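Local coordinates for protein MtN3/saliva family (Thermodesulfovibrio yellowstonii, PDB 4RNG) that probably carries sugars across the membrane as a two-subunit SemiSWEET, a bacterial homologue of the SWEET transporters, at residues P25-I30 / F78-M83; K34-V39 / F82-Y87; F46-I51 / I72-I77. One frame throughout, in Å; residues are numbered along the deposited sequence.

How the interactions relate
All three interactions use helix 64-87, which packs against helix 23-33 in interaction 1, the loop after that helix in interaction 2 and helix 41-60 in interaction 3. Along the chain the first partners come as 25-30, 34-39 and 46-51; on the last helix the order is 72-77, 78-83 and 82-87. Interactions 1 and 2 have centres about 7 Å apart, share F82 and M83, and touch where I30 meets A36 and Y87. Interaction 3 lies deeper, its centre about 12 Å from that of interaction 1 and 17 Å from interaction 2. The last helix thus joins both earlier membrane helices, the 1-3-2 arrangement of a SemiSWEET subunit, and each interaction also touches the second subunit.

Interaction 1 of 3, residues P25-I30 / F78-M83; sequences PQALKI and FLIIFM. With SO4 (sulfate ion), chain I.
Helix 23-33 and helix 64-87 run side by side in the same direction here, their segment axes 23° apart and 9.5 Å from each other at closest approach. Small A27 permits the tightest backbone approach: its CA stands 5.6 Å from the CA of I80. Its CB meets both CG1 of I80 and the terminal methyl of M83. The methionine chain runs out extended to SD and then bends at chi3 (-64°), which swings CE in over the alanine backbone, 3.4 Å from A27 O. A flexible, unbranched thioether suits this place, since it can follow the shape of the helix surface beside it. One turn on, I30 points toward the partner helix. Its CG2 rests on M83 CB at 3.7 Å, while its CD1, carried on the other branch, meets CG2 of I80 at 4.1 Å, the two isoleucines crossing at about a right angle. Branched side chains of this kind fill the wider gap that opens toward I30 and M83.

The packing loosens where L28 points off the far side of its helix and L79, although directed at the partner, keeps CD2 5.1 Å from A27 CB. K29 carries its amino group away from helix 64-87 to the subunit interface, where NZ donates to O3 of a sulfate ion, probably from the crystallisation liquor, at 2.6 Å, and also to V39 O of the second subunit. The stem of Q26 touches I80 CD1 with its CB at 4.2 Å; its amide grips the backbone of S40 and D38 of the second subunit. Apolar packing inside one chain, with the P25-Q26 pair turned to its mate, is characteristic of the PQ-loop three-helix bundle of SemiSWEET transporters.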
loop_
_atom_site.group_PDB
_atom_site.type_symbol
_atom_site.label_atom_id
_atom_site.label_comp_id
_atom_site.label_asym_id
_atom_site.label_seq_id
_atom_site.Cartn_x
_atom_site.Cartn_y
_atom_site.Cartn_z
ATOM N N PRO C 25 2.758 10.574 -5.491
ATOM C CA PRO C 25 4.048 11.217 -5.187
ATOM C C PRO C 25 5.288 10.355 -5.406
ATOM O O PRO C 25 6.339 10.910 -5.750
ATOM C CB PRO C 25 3.928 11.545 -3.691
ATOM C CG PRO C 25 2.485 11.747 -3.493
ATOM C CD PRO C 25 1.794 10.778 -4.393
ATOM N N GLN C 26 5.184 9.042 -5.194
ATOM C CA GLN C 26 6.341 8.176 -5.383
ATOM C C GLN C 26 6.616 8.063 -6.877
ATOM O O GLN C 26 7.762 8.120 -7.320
ATOM C CB GLN C 26 6.128 6.789 -4.760
ATOM C CG GLN C 26 7.355 5.904 -4.820
ATOM C CD GLN C 26 8.529 6.442 -4.008
ATOM O OE1 GLN C 26 8.571 6.273 -2.789
ATOM N NE2 GLN C 26 9.492 7.083 -4.678
ATOM N N ALA C 27 5.551 7.932 -7.654
ATOM C CA ALA C 27 5.680 7.905 -9.107
ATOM C C ALA C 27 6.312 9.195 -9.652
ATOM O O ALA C 27 7.297 9.143 -10.399
ATOM C CB ALA C 27 4.322 7.663 -9.749
ATOM N N LEU C 28 5.763 10.341 -9.255
ATOM C CA LEU C 28 6.255 11.626 -9.735
ATOM C C LEU C 28 7.731 11.847 -9.393
ATOM O O LEU C 28 8.494 12.371 -10.200
ATOM C CB LEU C 28 5.407 12.754 -9.155
ATOM C CG LEU C 28 4.006 12.769 -9.755
ATOM C CD1 LEU C 28 3.183 13.864 -9.138
ATOM C CD2 LEU C 28 4.124 12.955 -11.249
ATOM N N LYS C 29 8.131 11.410 -8.205
ATOM C CA LYS C 29 9.489 11.617 -7.734
ATOM C C LYS C 29 10.488 10.834 -8.576
ATOM O O LYS C 29 11.533 11.361 -8.974
ATOM C CB LYS C 29 9.597 11.224 -6.262
ATOM C CG LYS C 29 10.916 11.528 -5.617
ATOM C CD LYS C 29 10.865 11.101 -4.170
ATOM C CE LYS C 29 12.199 11.309 -3.491
ATOM N NZ LYS C 29 12.057 11.941 -2.154
ATOM N N ILE C 30 10.159 9.578 -8.849
ATOM C CA ILE C 30 11.009 8.752 -9.687
ATOM C C ILE C 30 11.118 9.374 -11.072
ATOM O O ILE C 30 12.206 9.469 -11.630
ATOM C CB ILE C 30 10.466 7.315 -9.782
ATOM C CG1 ILE C 30 10.574 6.638 -8.414
ATOM C CG2 ILE C 30 11.240 6.523 -10.812
ATOM C CD1 ILE C 30 9.923 5.278 -8.351
ATOM N N PHE C 78 1.989 -0.438 -11.108
ATOM C CA PHE C 78 2.644 -0.847 -12.327
ATOM C C PHE C 78 3.494 0.287 -12.912
ATOM O O PHE C 78 4.586 0.027 -13.418
ATOM C CB PHE C 78 1.645 -1.324 -13.360
ATOM C CG PHE C 78 2.253 -1.517 -14.695
ATOM C CD1 PHE C 78 3.020 -2.641 -14.955
ATOM C CD2 PHE C 78 2.091 -0.571 -15.682
ATOM C CE1 PHE C 78 3.603 -2.818 -16.183
ATOM C CE2 PHE C 78 2.677 -0.742 -16.922
ATOM C CZ PHE C 78 3.434 -1.867 -17.167
ATOM N N LEU C 79 3.015 1.526 -12.876
ATOM C CA LEU C 79 3.866 2.613 -13.364
ATOM C C LEU C 79 5.189 2.619 -12.660
ATOM O O LEU C 79 6.229 2.713 -13.293
ATOM C CB LEU C 79 3.235 3.994 -13.179
ATOM C CG LEU C 79 2.493 4.589 -14.355
ATOM C CD1 LEU C 79 1.352 3.689 -14.747
ATOM C CD2 LEU C 79 2.008 5.952 -13.946
ATOM N N ILE C 80 5.124 2.508 -11.338
ATOM C CA ILE C 80 6.295 2.562 -10.492
ATOM C C ILE C 80 7.241 1.427 -10.821
ATOM O O ILE C 80 8.446 1.651 -10.932
ATOM C CB ILE C 80 5.906 2.532 -9.002
ATOM C CG1 ILE C 80 5.237 3.862 -8.639
ATOM C CG2 ILE C 80 7.116 2.312 -8.132
ATOM C CD1 ILE C 80 4.499 3.843 -7.320
ATOM N N ILE C 81 6.702 0.221 -10.990
ATOM C CA ILE C 81 7.529 -0.930 -11.364
ATOM C C ILE C 81 8.235 -0.676 -12.710
ATOM O O ILE C 81 9.430 -0.941 -12.866
ATOM C CB ILE C 81 6.689 -2.225 -11.450
ATOM C CG1 ILE C 81 6.158 -2.597 -10.065
ATOM C CG2 ILE C 81 7.508 -3.372 -12.032
ATOM C CD1 ILE C 81 5.261 -3.830 -10.055
ATOM N N PHE C 82 7.484 -0.140 -13.666
ATOM C CA PHE C 82 7.995 0.174 -14.997
ATOM C C PHE C 82 9.146 1.210 -14.954
ATOM O O PHE C 82 10.126 1.082 -15.691
ATOM C CB PHE C 82 6.841 0.640 -15.882
ATOM C CG PHE C 82 7.242 0.983 -17.273
ATOM C CD1 PHE C 82 7.710 2.247 -17.592
ATOM C CD2 PHE C 82 7.132 0.042 -18.272
ATOM C CE1 PHE C 82 8.069 2.563 -18.884
ATOM C CE2 PHE C 82 7.498 0.351 -19.563
ATOM C CZ PHE C 82 7.973 1.616 -19.865
ATOM N N MET C 83 9.014 2.243 -14.122
ATOM C CA MET C 83 10.067 3.246 -13.979
ATOM C C MET C 83 11.275 2.765 -13.165
ATOM O O MET C 83 12.412 3.205 -13.399
ATOM C CB MET C 83 9.513 4.529 -13.363
ATOM C CG MET C 83 8.849 5.459 -14.362
ATOM S SD MET C 83 8.319 6.997 -13.594
ATOM C CE MET C 83 7.080 6.380 -12.438
HETATM S S SO4 I . 9.458 13.794 -0.380
HETATM O O1 SO4 I . 9.878 14.608 -1.517
HETATM O O2 SO4 I . 9.604 14.573 0.853
HETATM O O3 SO4 I . 10.305 12.605 -0.309
HETATM O O4 SO4 I . 8.069 13.384 -0.585
#

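Interaction 2 of 3, residues K34-V39 / F82-Y87; sequences KSARDV and FMKIRY
At K34 the chain leaves helix 23-33 with positive phi (58°), and the loop passes alongside the end of helix 64-87. S35 and A36 come nearest, their CA atoms each 5.6 Å from those of Y87 and K84. From A36 to V39 the loop folds into a type I beta turn, closed by V39 N donating to A36 O.

CG of K84 lies anti to the backbone N, chi2 bends the chain, and the methylenes then extend past A36, CD touching A36 CB at 3.8 Å. K84 NZ donates to A36 O at 2.8 Å, from above the carbonyl plane, so that this oxygen serves the turn and the lysine. A second, weak bond from K84 NZ reaches V39 O at 3.3 Å. A lysine suits the place because its long apolar stem packs on the alanine while its amino group is held by backbone oxygens, with a bound sulfate about 4 Å from the side chain.

Y87 lies beneath the bend in the loop. K34 CA sits almost over the ring centre, 3.8 Å from the centroid and 7° off the normal, a CH-pi contact, and CG of R86 covers the opposite face near the rim. The K34 chain bends at chi2 (-77°), passes from over the ring to its hydroxyl end, CD 3.4 Å from Y87 CZ, and brings NZ to donate to Y87 OH at 2.9 Å. The R86 guanidinium turns its edge to the same hydroxyl; two such cations nearby may favour negative charge on that oxygen.

Facing away, S35 and D38 pair with D38 and S35 of the second subunit. This is the SemiSWEET loop joining the first two membrane helices, held to the third helix and to the dimer mate.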
loop_
_atom_site.group_PDB
_atom_site.type_symbol
_atom_site.label_atom_id
_atom_site.label_comp_id
_atom_site.label_asym_id
_atom_site.label_seq_id
_atom_site.Cartn_x
_atom_site.Cartn_y
_atom_site.Cartn_z
ATOM N N LYS C 34 14.368 10.708 -12.347
ATOM C CA LYS C 34 14.846 9.623 -13.208
ATOM C C LYS C 34 15.734 8.620 -12.453
ATOM O O LYS C 34 16.636 8.012 -13.029
ATOM C CB LYS C 34 15.627 10.210 -14.403
ATOM C CG LYS C 34 14.902 11.336 -15.149
ATOM C CD LYS C 34 13.832 10.752 -16.050
ATOM C CE LYS C 34 13.009 11.827 -16.736
ATOM N NZ LYS C 34 11.818 11.204 -17.380
ATOM N N SER C 35 15.493 8.457 -11.160
ATOM C CA SER C 35 16.271 7.515 -10.367
ATOM C C SER C 35 15.390 6.832 -9.329
ATOM O O SER C 35 14.508 7.460 -8.755
ATOM C CB SER C 35 17.444 8.214 -9.683
ATOM O OG SER C 35 16.987 8.998 -8.604
ATOM N N ALA C 36 15.607 5.544 -9.101
ATOM C CA ALA C 36 14.805 4.827 -8.122
ATOM C C ALA C 36 15.669 3.796 -7.403
ATOM O O ALA C 36 15.180 2.784 -6.912
ATOM C CB ALA C 36 13.578 4.163 -8.789
ATOM N N ARG C 37 16.956 4.081 -7.315
ATOM C CA ARG C 37 17.892 3.144 -6.717
ATOM C C ARG C 37 17.436 2.713 -5.337
ATOM O O ARG C 37 17.453 1.527 -5.036
ATOM C CB ARG C 37 19.298 3.766 -6.648
ATOM C CG ARG C 37 20.200 3.185 -5.551
ATOM C CD ARG C 37 21.680 2.971 -5.928
ATOM N NE ARG C 37 21.914 1.885 -6.887
ATOM C CZ ARG C 37 23.101 1.603 -7.427
ATOM N NH1 ARG C 37 24.171 2.334 -7.122
ATOM N NH2 ARG C 37 23.222 0.586 -8.272
ATOM N N ASP C 38 17.004 3.671 -4.520
ATOM C CA ASP C 38 16.673 3.408 -3.119
ATOM C C ASP C 38 15.279 2.806 -2.927
ATOM O O ASP C 38 14.975 2.277 -1.866
ATOM C CB ASP C 38 16.789 4.689 -2.293
ATOM C CG ASP C 38 18.166 5.318 -2.391
ATOM O OD1 ASP C 38 19.161 4.572 -2.297
ATOM O OD2 ASP C 38 18.254 6.554 -2.572
ATOM N N VAL C 39 14.445 2.887 -3.954
ATOM C CA VAL C 39 13.086 2.353 -3.908
ATOM C C VAL C 39 13.103 0.826 -3.953
ATOM O O VAL C 39 13.876 0.245 -4.714
ATOM C CB VAL C 39 12.254 2.875 -5.084
ATOM C CG1 VAL C 39 10.856 2.354 -4.987
ATOM C CG2 VAL C 39 12.239 4.395 -5.092
ATOM N N PHE C 82 7.484 -0.140 -13.666
ATOM C CA PHE C 82 7.995 0.174 -14.997
ATOM C C PHE C 82 9.146 1.210 -14.954
ATOM O O PHE C 82 10.126 1.082 -15.691
ATOM C CB PHE C 82 6.841 0.640 -15.882
ATOM C CG PHE C 82 7.242 0.983 -17.273
ATOM C CD1 PHE C 82 7.710 2.247 -17.592
ATOM C CD2 PHE C 82 7.132 0.042 -18.272
ATOM C CE1 PHE C 82 8.069 2.563 -18.884
ATOM C CE2 PHE C 82 7.498 0.351 -19.563
ATOM C CZ PHE C 82 7.973 1.616 -19.865
ATOM N N MET C 83 9.014 2.243 -14.122
ATOM C CA MET C 83 10.067 3.246 -13.979
ATOM C C MET C 83 11.275 2.765 -13.165
ATOM O O MET C 83 12.412 3.205 -13.399
ATOM C CB MET C 83 9.513 4.529 -13.363
ATOM C CG MET C 83 8.849 5.459 -14.362
ATOM S SD MET C 83 8.319 6.997 -13.594
ATOM C CE MET C 83 7.080 6.380 -12.438
ATOM N N LYS C 84 11.030 1.881 -12.203
ATOM C CA LYS C 84 12.122 1.226 -11.497
ATOM C C LYS C 84 12.988 0.443 -12.500
ATOM O O LYS C 84 14.216 0.546 -12.479
ATOM C CB LYS C 84 11.583 0.315 -10.401
ATOM C CG LYS C 84 12.640 -0.513 -9.681
ATOM C CD LYS C 84 13.506 0.317 -8.741
ATOM C CE LYS C 84 14.390 -0.592 -7.885
ATOM N NZ LYS C 84 15.632 0.074 -7.446
ATOM N N ILE C 85 12.347 -0.300 -13.403
ATOM C CA ILE C 85 13.080 -1.040 -14.434
ATOM C C ILE C 85 13.701 -0.127 -15.496
ATOM O O ILE C 85 14.843 -0.338 -15.901
ATOM C CB ILE C 85 12.171 -2.063 -15.144
ATOM C CG1 ILE C 85 11.620 -3.070 -14.136
ATOM C CG2 ILE C 85 12.941 -2.826 -16.211
ATOM C CD1 ILE C 85 10.550 -3.954 -14.692
ATOM N N ARG C 86 12.975 0.910 -15.910
ATOM C CA ARG C 86 13.477 1.863 -16.907
ATOM C C ARG C 86 14.681 2.671 -16.458
ATOM O O ARG C 86 15.600 2.871 -17.242
ATOM C CB ARG C 86 12.376 2.831 -17.336
ATOM C CG ARG C 86 12.883 4.019 -18.151
ATOM C CD ARG C 86 11.744 4.827 -18.769
ATOM N NE ARG C 86 12.231 6.057 -19.393
ATOM C CZ ARG C 86 12.680 6.167 -20.639
ATOM N NH1 ARG C 86 12.726 5.105 -21.425
ATOM N NH2 ARG C 86 13.089 7.348 -21.093
ATOM N N TYR C 87 14.701 3.111 -15.202
ATOM C CA TYR C 87 15.782 3.971 -14.729
ATOM C C TYR C 87 16.879 3.208 -14.028
ATOM O O TYR C 87 17.900 3.779 -13.659
ATOM C CB TYR C 87 15.225 5.062 -13.813
ATOM C CG TYR C 87 14.247 5.974 -14.522
ATOM C CD1 TYR C 87 14.537 6.470 -15.790
ATOM C CD2 TYR C 87 13.020 6.297 -13.956
ATOM C CE1 TYR C 87 13.651 7.297 -16.458
ATOM C CE2 TYR C 87 12.112 7.117 -14.627
ATOM C CZ TYR C 87 12.439 7.614 -15.875
ATOM O OH TYR C 87 11.557 8.434 -16.541
#

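Interaction 3 of 3, residues F46-I51 / I72-I77; sequences FMAIGI and ISLILI
Two isoleucines meet tip to tip at the heart of this contact, I51 CD1 lying 3.4 Å from I77 CD1, a tight methyl pair. CB of M47 closes on the same I77 methyl at 3.8 Å, and I51 CD1 also rests on CB of S73 at 3.9 Å. Beside them A48, small enough to admit larger neighbours, receives two methyls on its CB: CD1 of L74 at 3.9 Å and CG2 of I77 at 4.1 Å. L74 reaches this place because its CG stands anti to the backbone N (chi1 -168°), which carries CD1 across to the alanine.

Further out, the helix segments place these groups: they are nearly antiparallel, at 161°, with axes 9.7 Å apart. S73 OG hydrogen-bonds to A69 O of its own helix and with T20 OG1, offering its CB to I51. L23 packs on S73 and I77, while T19 of the second subunit packs on M47.

Close-fitting methyls and methylenes thus make the joint between helices 41-60 and 64-87, which probably depends on dispersion and close fit rather than on polar pairing.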
loop_
_atom_site.group_PDB
_atom_site.type_symbol
_atom_site.label_atom_id
_atom_site.label_comp_id
_atom_site.label_asym_id
_atom_site.label_seq_id
_atom_site.Cartn_x
_atom_site.Cartn_y
_atom_site.Cartn_z
ATOM N N PHE C 46 5.409 -7.549 -4.662
ATOM C CA PHE C 46 4.490 -8.252 -3.798
ATOM C C PHE C 46 3.245 -7.424 -3.467
ATOM O O PHE C 46 2.185 -7.987 -3.226
ATOM C CB PHE C 46 5.235 -8.710 -2.551
ATOM C CG PHE C 46 6.158 -9.868 -2.819
ATOM C CD1 PHE C 46 5.655 -11.138 -3.022
ATOM C CD2 PHE C 46 7.523 -9.678 -2.898
ATOM C CE1 PHE C 46 6.495 -12.199 -3.289
ATOM C CE2 PHE C 46 8.369 -10.738 -3.161
ATOM C CZ PHE C 46 7.853 -11.999 -3.358
ATOM N N MET C 47 3.379 -6.100 -3.418
ATOM C CA MET C 47 2.220 -5.248 -3.201
ATOM C C MET C 47 1.207 -5.517 -4.319
ATOM O O MET C 47 0.020 -5.714 -4.054
ATOM C CB MET C 47 2.585 -3.756 -3.199
ATOM C CG MET C 47 2.787 -3.131 -1.826
ATOM S SD MET C 47 1.518 -3.569 -0.618
ATOM C CE MET C 47 0.088 -2.752 -1.301
ATOM N N ALA C 48 1.693 -5.558 -5.561
ATOM C CA ALA C 48 0.836 -5.773 -6.719
ATOM C C ALA C 48 0.013 -7.054 -6.600
ATOM O O ALA C 48 -1.212 -7.019 -6.767
ATOM C CB ALA C 48 1.662 -5.799 -7.988
ATOM N N ILE C 49 0.663 -8.179 -6.303
ATOM C CA ILE C 49 -0.082 -9.437 -6.146
ATOM C C ILE C 49 -1.089 -9.368 -5.014
ATOM O O ILE C 49 -2.243 -9.773 -5.192
ATOM C CB ILE C 49 0.820 -10.638 -5.901
ATOM C CG1 ILE C 49 1.711 -10.874 -7.105
ATOM C CG2 ILE C 49 -0.007 -11.874 -5.672
ATOM C CD1 ILE C 49 3.090 -10.547 -6.794
ATOM N N GLY C 50 -0.654 -8.858 -3.854
ATOM C CA GLY C 50 -1.533 -8.739 -2.709
ATOM C C GLY C 50 -2.745 -7.907 -3.056
ATOM O O GLY C 50 -3.877 -8.301 -2.797
ATOM N N ILE C 51 -2.494 -6.791 -3.726
ATOM C CA ILE C 51 -3.538 -5.876 -4.158
ATOM C C ILE C 51 -4.505 -6.526 -5.141
ATOM O O ILE C 51 -5.710 -6.281 -5.079
ATOM C CB ILE C 51 -2.918 -4.617 -4.799
ATOM C CG1 ILE C 51 -2.406 -3.700 -3.701
ATOM C CG2 ILE C 51 -3.941 -3.853 -5.635
ATOM C CD1 ILE C 51 -1.868 -2.421 -4.214
ATOM N N ILE C 72 -7.228 0.577 -9.234
ATOM C CA ILE C 72 -6.508 1.780 -9.557
ATOM C C ILE C 72 -5.106 1.801 -8.938
ATOM O O ILE C 72 -4.164 2.269 -9.581
ATOM C CB ILE C 72 -7.325 3.008 -9.136
ATOM C CG1 ILE C 72 -8.710 2.944 -9.783
ATOM C CG2 ILE C 72 -6.615 4.298 -9.523
ATOM C CD1 ILE C 72 -9.676 3.875 -9.151
ATOM N N SER C 73 -4.941 1.333 -7.700
ATOM C CA SER C 73 -3.578 1.244 -7.138
ATOM C C SER C 73 -2.680 0.364 -8.010
ATOM O O SER C 73 -1.510 0.659 -8.204
ATOM C CB SER C 73 -3.581 0.721 -5.702
ATOM O OG SER C 73 -4.246 1.615 -4.844
ATOM N N LEU C 74 -3.252 -0.721 -8.524
ATOM C CA LEU C 74 -2.538 -1.654 -9.389
ATOM C C LEU C 74 -1.981 -0.965 -10.643
ATOM O O LEU C 74 -0.865 -1.242 -11.064
ATOM C CB LEU C 74 -3.470 -2.808 -9.776
ATOM C CG LEU C 74 -2.822 -4.012 -10.439
ATOM C CD1 LEU C 74 -1.682 -4.504 -9.558
ATOM C CD2 LEU C 74 -3.851 -5.115 -10.690
ATOM N N ILE C 75 -2.774 -0.094 -11.257
ATOM C CA ILE C 75 -2.301 0.706 -12.370
ATOM C C ILE C 75 -1.141 1.582 -11.962
ATOM O O ILE C 75 -0.119 1.635 -12.641
ATOM C CB ILE C 75 -3.411 1.583 -12.957
ATOM C CG1 ILE C 75 -4.415 0.710 -13.720
ATOM C CG2 ILE C 75 -2.819 2.587 -13.933
ATOM C CD1 ILE C 75 -5.844 0.907 -13.328
ATOM N N LEU C 76 -1.303 2.269 -10.839
ATOM C CA LEU C 76 -0.280 3.192 -10.379
ATOM C C LEU C 76 0.989 2.446 -9.957
ATOM O O LEU C 76 2.109 2.884 -10.238
ATOM C CB LEU C 76 -0.836 4.042 -9.227
ATOM C CG LEU C 76 -2.002 4.972 -9.600
ATOM C CD1 LEU C 76 -2.547 5.659 -8.371
ATOM C CD2 LEU C 76 -1.620 6.003 -10.669
ATOM N N ILE C 77 0.808 1.288 -9.327
ATOM C CA ILE C 77 1.944 0.488 -8.887
ATOM C C ILE C 77 2.716 -0.023 -10.076
ATOM O O ILE C 77 3.948 -0.001 -10.083
ATOM C CB ILE C 77 1.515 -0.673 -8.000
ATOM C CG1 ILE C 77 1.394 -0.172 -6.567
ATOM C CG2 ILE C 77 2.539 -1.785 -8.017
ATOM C CD1 ILE C 77 0.964 -1.238 -5.599
#